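Local coordinates for cellulosome anchoring protein cohesin region (Clostridium thermocellum, PDB 4DH2) that binds a type I dockerin through its cohesin domain, a pairing that in cellulosomes holds dockerin-bearing proteins on their anchoring partner, at residues G137-C142 with I149-K154; Y15-L20 with H44-F49. One frame throughout, in Å; residues are numbered along the deposited sequence.

How the contacts relate
Both contacts lie at one end of the cohesin β-sandwich, with centres about 8 Å apart. Along the chain contact 2 comes first, joining strand 15-27 to the loop that leads into strand 48-54; contact 1 follows, within the hairpin of strands 129-142 and 149-161. The four strands are neighbours in the order 15-27, 149-161, 129-142, 48-54, so the contacts mesh: the backbone of Leu17 probably hydrogen-bonds to Leu150 and Val152, and the Phe141 ring packs on Phe49. Together they join strands 15-27 and 149-161 to strand 129-142 and to the loop before 48-54. Strands 129-142 and 48-54 pack against dockerin on the face formed with 88-94 and 78-83, which type I cohesins present to it.

Contact 1 of 2, residues G137-C142 with I149-K154; sequences GESNFC and ILAVLK
Phe141 and Ile149 face each other near the loop end of an antiparallel hairpin whose strands diverge quickly. The segment axes run at 140° to each other, and the CA atoms separate from 5.1 Å for Cys142 and Ile149 to 7.1 Å for Ser139 and Ala151. Direct backbone bonding is confined to Ile149 N giving its hydrogen to Phe141 O at 3.1 Å, nearly straight at 170° although the donor stands well above the carbonyl plane. A water replaces the reciprocal bond, accepting from Phe141 N and donating to Ile149 O at 2.7 Å. With CG anti to the carbonyl carbon (chi1 -70°), the Phe141 ring extends toward Ala151, whose CB approaches Phe141 CE2 obliquely at 3.5 Å. Ile149 CD1 lies 3.7 Å from Cys142 C, reaching along the backbone at the closed end. Farther along, Ser139 OG sits 3.5 Å from Ala151 CB, beside Leu153 CD2; this buried hydroxyl has no polar partner in the model. Inside the sandwich Phe141 also meets Phe38, Phe49 and Leu17. Strand 129-142 continues antiparallel to 48-54, with Asn140 and Cys142 packing on Ile18 of the dockerin chain, whereas strand 149-161 runs parallel to 15-27.

Contact 2 of 2, residues Y15-L20 with H44-F49; sequences YILDVL and HGIQSF
Tyr15 offers a ring face to the edge of His44, in an inclined edge-to-face pair with centroids 4.2 Å apart and planes at 54°. From CB the tyrosine side chain leaves with CG anti to the carbonyl carbon (chi1 -49°), which directs the ring at the histidine. Tyr15 CG lies 3.6 Å from His44 CE1, and CD1 and CD2 keep a similar spacing to that same carbon. Farther out, Tyr15 CE1 and CZ are both 3.3 Å from His44 CE1, while CE2 is 3.6 Å from His44 NE2. The imidazole carbon therefore stands over the middle of the ring, 3.2 Å above its plane. At the tip, Tyr15 OH turns to Lys147 NZ for its hydrogen bond. Deeper in the sandwich Leu17 and Ile46 meet tip to tip, Leu17 CD2 and Ile46 CD1 being a tight 3.5 Å apart; both side chains also lean on Phe141. No hydrogen bond crosses between the segments, so residues 15-20 and the loop before strand 48-54 meet through aromatic and apolar surfaces alone. Because His44 NE2 bonds to Asp143 OD2, the acidic partner may favour a protonated imidazole, which would make the CE1 hydrogen more positive and strengthen its attraction to the tyrosine π cloud.

Contact 1 of 2, residues G137-C142 with I149-K154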
loop_
_atom_site.group_PDB
_atom_site.type_symbol
_atom_site.label_atom_id
_atom_site.label_comp_id
_atom_site.label_asym_id
_atom_site.label_seq_id
_atom_site.Cartn_x
_atom_site.Cartn_y
_atom_site.Cartn_z
ATOM N N GLY A 137 2.494 -8.472 2.647
ATOM C CA GLY A 137 3.032 -8.815 1.352
ATOM C C GLY A 137 4.139 -7.855 0.937
ATOM O O GLY A 137 4.998 -7.409 1.723
ATOM N N GLU A 138 4.083 -7.519 -0.324
ATOM C CA GLU A 138 4.981 -6.513 -0.889
ATOM C C GLU A 138 4.884 -5.154 -0.160
ATOM O O GLU A 138 3.858 -4.739 0.366
ATOM C CB GLU A 138 4.717 -6.339 -2.390
ATOM C CG GLU A 138 3.310 -5.867 -2.735
ATOM C CD GLU A 138 3.086 -4.410 -2.385
ATOM O OE1 GLU A 138 1.960 -4.083 -1.949
ATOM O OE2 GLU A 138 4.033 -3.598 -2.552
ATOM N N SER A 139 6.018 -4.489 -0.115
ATOM C CA SER A 139 6.167 -3.263 0.589
ATOM C C SER A 139 7.244 -2.504 -0.162
ATOM O O SER A 139 8.368 -2.985 -0.308
ATOM C CB SER A 139 6.636 -3.552 2.010
ATOM O OG SER A 139 7.098 -2.399 2.654
ATOM N N ASN A 140 6.895 -1.306 -0.603
ATOM C CA ASN A 140 7.801 -0.459 -1.361
ATOM C C ASN A 140 7.632 0.984 -0.880
ATOM O O ASN A 140 6.501 1.481 -0.838
ATOM C CB ASN A 140 7.450 -0.486 -2.840
ATOM C CG ASN A 140 7.881 -1.748 -3.524
ATOM O OD1 ASN A 140 9.049 -2.154 -3.440
ATOM N ND2 ASN A 140 6.949 -2.377 -4.236
ATOM N N PHE A 141 8.735 1.633 -0.500
ATOM C CA PHE A 141 8.705 3.028 -0.047
ATOM C C PHE A 141 9.811 3.782 -0.766
ATOM O O PHE A 141 10.872 3.225 -1.028
ATOM C CB PHE A 141 9.028 3.146 1.443
ATOM C CG PHE A 141 7.977 2.615 2.376
ATOM C CD1 PHE A 141 7.330 3.451 3.262
ATOM C CD2 PHE A 141 7.682 1.270 2.406
ATOM C CE1 PHE A 141 6.386 2.976 4.114
ATOM C CE2 PHE A 141 6.746 0.785 3.295
ATOM C CZ PHE A 141 6.094 1.628 4.130
ATOM N N CYS A 142 9.611 5.064 -1.033
ATOM C CA CYS A 142 10.693 5.873 -1.565
ATOM C C CYS A 142 10.619 7.315 -1.079
ATOM O O CYS A 142 9.577 7.775 -0.557
ATOM C CB CYS A 142 10.746 5.834 -3.085
ATOM S SG CYS A 142 9.389 6.769 -3.939
ATOM N N ILE A 149 13.496 3.523 0.530
ATOM C CA ILE A 149 13.525 3.521 1.975
ATOM C C ILE A 149 13.098 2.103 2.366
ATOM O O ILE A 149 12.039 1.653 1.957
ATOM C CB ILE A 149 12.495 4.522 2.547
ATOM C CG1 ILE A 149 12.829 5.988 2.118
ATOM C CG2 ILE A 149 12.448 4.398 4.036
ATOM C CD1 ILE A 149 11.719 6.980 2.474
ATOM N N LEU A 150 13.944 1.360 3.069
ATOM C CA LEU A 150 13.549 0.024 3.485
ATOM C C LEU A 150 12.521 0.057 4.602
ATOM O O LEU A 150 12.567 0.908 5.476
ATOM C CB LEU A 150 14.768 -0.743 3.990
ATOM C CG LEU A 150 15.905 -0.794 2.992
ATOM C CD1 LEU A 150 17.101 -1.510 3.621
ATOM C CD2 LEU A 150 15.470 -1.493 1.745
ATOM N N ALA A 151 11.648 -0.945 4.611
ATOM C CA ALA A 151 10.627 -1.029 5.632
ATOM C C ALA A 151 10.836 -2.333 6.399
ATOM O O ALA A 151 10.745 -3.406 5.824
ATOM C CB ALA A 151 9.248 -1.034 4.998
ATOM N N VAL A 152 11.154 -2.229 7.677
ATOM C CA VAL A 152 11.259 -3.421 8.491
ATOM C C VAL A 152 9.852 -3.768 8.977
ATOM O O VAL A 152 9.296 -3.071 9.823
ATOM C CB VAL A 152 12.146 -3.181 9.710
ATOM C CG1 VAL A 152 12.256 -4.500 10.535
ATOM C CG2 VAL A 152 13.516 -2.619 9.304
ATOM N N LEU A 153 9.299 -4.833 8.446
ATOM C CA LEU A 153 7.920 -5.194 8.741
ATOM C C LEU A 153 7.798 -6.106 9.969
ATOM O O LEU A 153 8.508 -7.104 10.127
ATOM C CB LEU A 153 7.353 -5.917 7.550
ATOM C CG LEU A 153 7.449 -5.172 6.210
ATOM C CD1 LEU A 153 6.908 -6.012 5.097
ATOM C CD2 LEU A 153 6.713 -3.838 6.270
ATOM N N LYS A 154 6.889 -5.749 10.844
ATOM C CA LYS A 154 6.602 -6.551 12.001
ATOM C C LYS A 154 5.130 -6.931 11.976
ATOM O O LYS A 154 4.277 -6.070 11.998
ATOM C CB LYS A 154 6.973 -5.753 13.242
ATOM C CG LYS A 154 8.445 -5.341 13.280
ATOM C CD LYS A 154 8.664 -4.169 14.232
ATOM C CE LYS A 154 10.119 -4.036 14.670
ATOM N NZ LYS A 154 10.261 -2.883 15.612
HETATM O O HOH W 1 10.937 -0.156 0.335
#

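Contact 2 of 2, residues Y15-L20 with H44-F49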
loop_
_atom_site.group_PDB
_atom_site.type_symbol
_atom_site.label_atom_id
_atom_site.label_comp_id
_atom_site.label_asym_id
_atom_site.label_seq_id
_atom_site.Cartn_x
_atom_site.Cartn_y
_atom_site.Cartn_z
ATOM N N TYR A 15 18.204 4.391 3.668
ATOM C CA TYR A 15 17.215 4.819 4.659
ATOM C C TYR A 15 16.325 3.649 5.054
ATOM O O TYR A 15 16.126 2.696 4.294
ATOM C CB TYR A 15 16.301 5.915 4.105
ATOM C CG TYR A 15 17.093 7.021 3.445
ATOM C CD1 TYR A 15 17.891 7.864 4.190
ATOM C CD2 TYR A 15 17.066 7.172 2.086
ATOM C CE1 TYR A 15 18.654 8.865 3.552
ATOM C CE2 TYR A 15 17.793 8.157 1.455
ATOM C CZ TYR A 15 18.579 8.988 2.179
ATOM O OH TYR A 15 19.282 9.967 1.489
ATOM N N ILE A 16 15.748 3.767 6.232
ATOM C CA ILE A 16 14.941 2.707 6.766
ATOM C C ILE A 16 13.856 3.248 7.710
ATOM O O ILE A 16 13.994 4.328 8.294
ATOM C CB ILE A 16 15.892 1.705 7.509
ATOM C CG1 ILE A 16 15.194 0.406 7.846
ATOM C CG2 ILE A 16 16.470 2.365 8.764
ATOM C CD1 ILE A 16 16.154 -0.816 7.765
ATOM N N LEU A 17 12.752 2.504 7.809
ATOM C CA LEU A 17 11.741 2.711 8.846
ATOM C C LEU A 17 11.190 1.356 9.269
ATOM O O LEU A 17 11.533 0.300 8.710
ATOM C CB LEU A 17 10.606 3.630 8.376
ATOM C CG LEU A 17 9.882 3.170 7.107
ATOM C CD1 LEU A 17 8.840 2.173 7.397
ATOM C CD2 LEU A 17 9.287 4.400 6.408
ATOM N N ASP A 18 10.344 1.402 10.285
ATOM C CA ASP A 18 9.688 0.213 10.790
ATOM C C ASP A 18 8.187 0.348 10.566
ATOM O O ASP A 18 7.629 1.432 10.774
ATOM C CB ASP A 18 9.938 0.056 12.292
ATOM C CG ASP A 18 11.389 -0.249 12.604
ATOM O OD1 ASP A 18 11.765 -1.414 12.561
ATOM O OD2 ASP A 18 12.130 0.681 12.890
ATOM N N VAL A 19 7.570 -0.755 10.151
ATOM C CA VAL A 19 6.132 -0.819 9.968
ATOM C C VAL A 19 5.592 -1.869 10.950
ATOM O O VAL A 19 6.041 -3.016 10.926
ATOM C CB VAL A 19 5.777 -1.219 8.533
ATOM C CG1 VAL A 19 4.297 -1.269 8.345
ATOM C CG2 VAL A 19 6.407 -0.252 7.549
ATOM N N LEU A 20 4.623 -1.477 11.785
ATOM C CA LEU A 20 4.097 -2.368 12.833
ATOM C C LEU A 20 2.591 -2.517 12.766
ATOM O O LEU A 20 1.880 -1.547 12.517
ATOM C CB LEU A 20 4.452 -1.803 14.206
ATOM C CG LEU A 20 5.917 -1.481 14.496
ATOM C CD1 LEU A 20 6.241 -0.061 14.104
ATOM C CD2 LEU A 20 6.228 -1.693 15.969
ATOM N N HIS A 44 13.766 13.188 6.415
ATOM C CA HIS A 44 13.696 13.850 5.115
ATOM C C HIS A 44 12.474 13.452 4.294
ATOM O O HIS A 44 12.158 14.102 3.293
ATOM C CB HIS A 44 14.995 13.731 4.317
ATOM C CG HIS A 44 15.168 12.455 3.549
ATOM N ND1 HIS A 44 15.553 11.276 4.144
ATOM C CD2 HIS A 44 15.139 12.214 2.216
ATOM C CE1 HIS A 44 15.696 10.344 3.212
ATOM N NE2 HIS A 44 15.451 10.890 2.035
ATOM N N GLY A 45 11.775 12.414 4.743
ATOM C CA GLY A 45 10.410 12.191 4.310
ATOM C C GLY A 45 10.167 11.122 3.263
ATOM O O GLY A 45 10.966 10.918 2.346
ATOM N N ILE A 46 9.023 10.452 3.414
ATOM C CA ILE A 46 8.477 9.527 2.432
ATOM C C ILE A 46 7.622 10.276 1.393
ATOM O O ILE A 46 6.671 10.991 1.734
ATOM C CB ILE A 46 7.573 8.500 3.120
ATOM C CG1 ILE A 46 8.340 7.773 4.237
ATOM C CG2 ILE A 46 6.999 7.469 2.124
ATOM C CD1 ILE A 46 7.432 7.075 5.235
ATOM N N GLN A 47 7.964 10.074 0.131
ATOM C CA GLN A 47 7.178 10.552 -1.004
ATOM C C GLN A 47 6.033 9.615 -1.345
ATOM O O GLN A 47 4.899 10.047 -1.646
ATOM C CB GLN A 47 8.112 10.687 -2.208
ATOM C CG GLN A 47 7.434 10.813 -3.563
ATOM C CD GLN A 47 6.801 12.179 -3.734
ATOM O OE1 GLN A 47 7.448 13.198 -3.517
ATOM N NE2 GLN A 47 5.528 12.200 -4.077
ATOM N N SER A 48 6.303 8.314 -1.308
ATOM C CA SER A 48 5.295 7.365 -1.722
ATOM C C SER A 48 5.536 6.005 -1.066
ATOM O O SER A 48 6.690 5.622 -0.824
ATOM C CB SER A 48 5.328 7.183 -3.227
ATOM O OG SER A 48 4.391 6.201 -3.663
ATOM N N PHE A 49 4.453 5.284 -0.822
ATOM C CA PHE A 49 4.593 3.893 -0.403
ATOM C C PHE A 49 3.440 3.079 -0.879
ATOM O O PHE A 49 2.348 3.597 -1.133
ATOM C CB PHE A 49 4.774 3.758 1.117
ATOM C CG PHE A 49 3.525 4.062 1.946
ATOM C CD1 PHE A 49 2.514 3.129 2.099
ATOM C CD2 PHE A 49 3.401 5.281 2.586
ATOM C CE1 PHE A 49 1.418 3.413 2.884
ATOM C CE2 PHE A 49 2.318 5.575 3.355
ATOM C CZ PHE A 49 1.311 4.638 3.508
#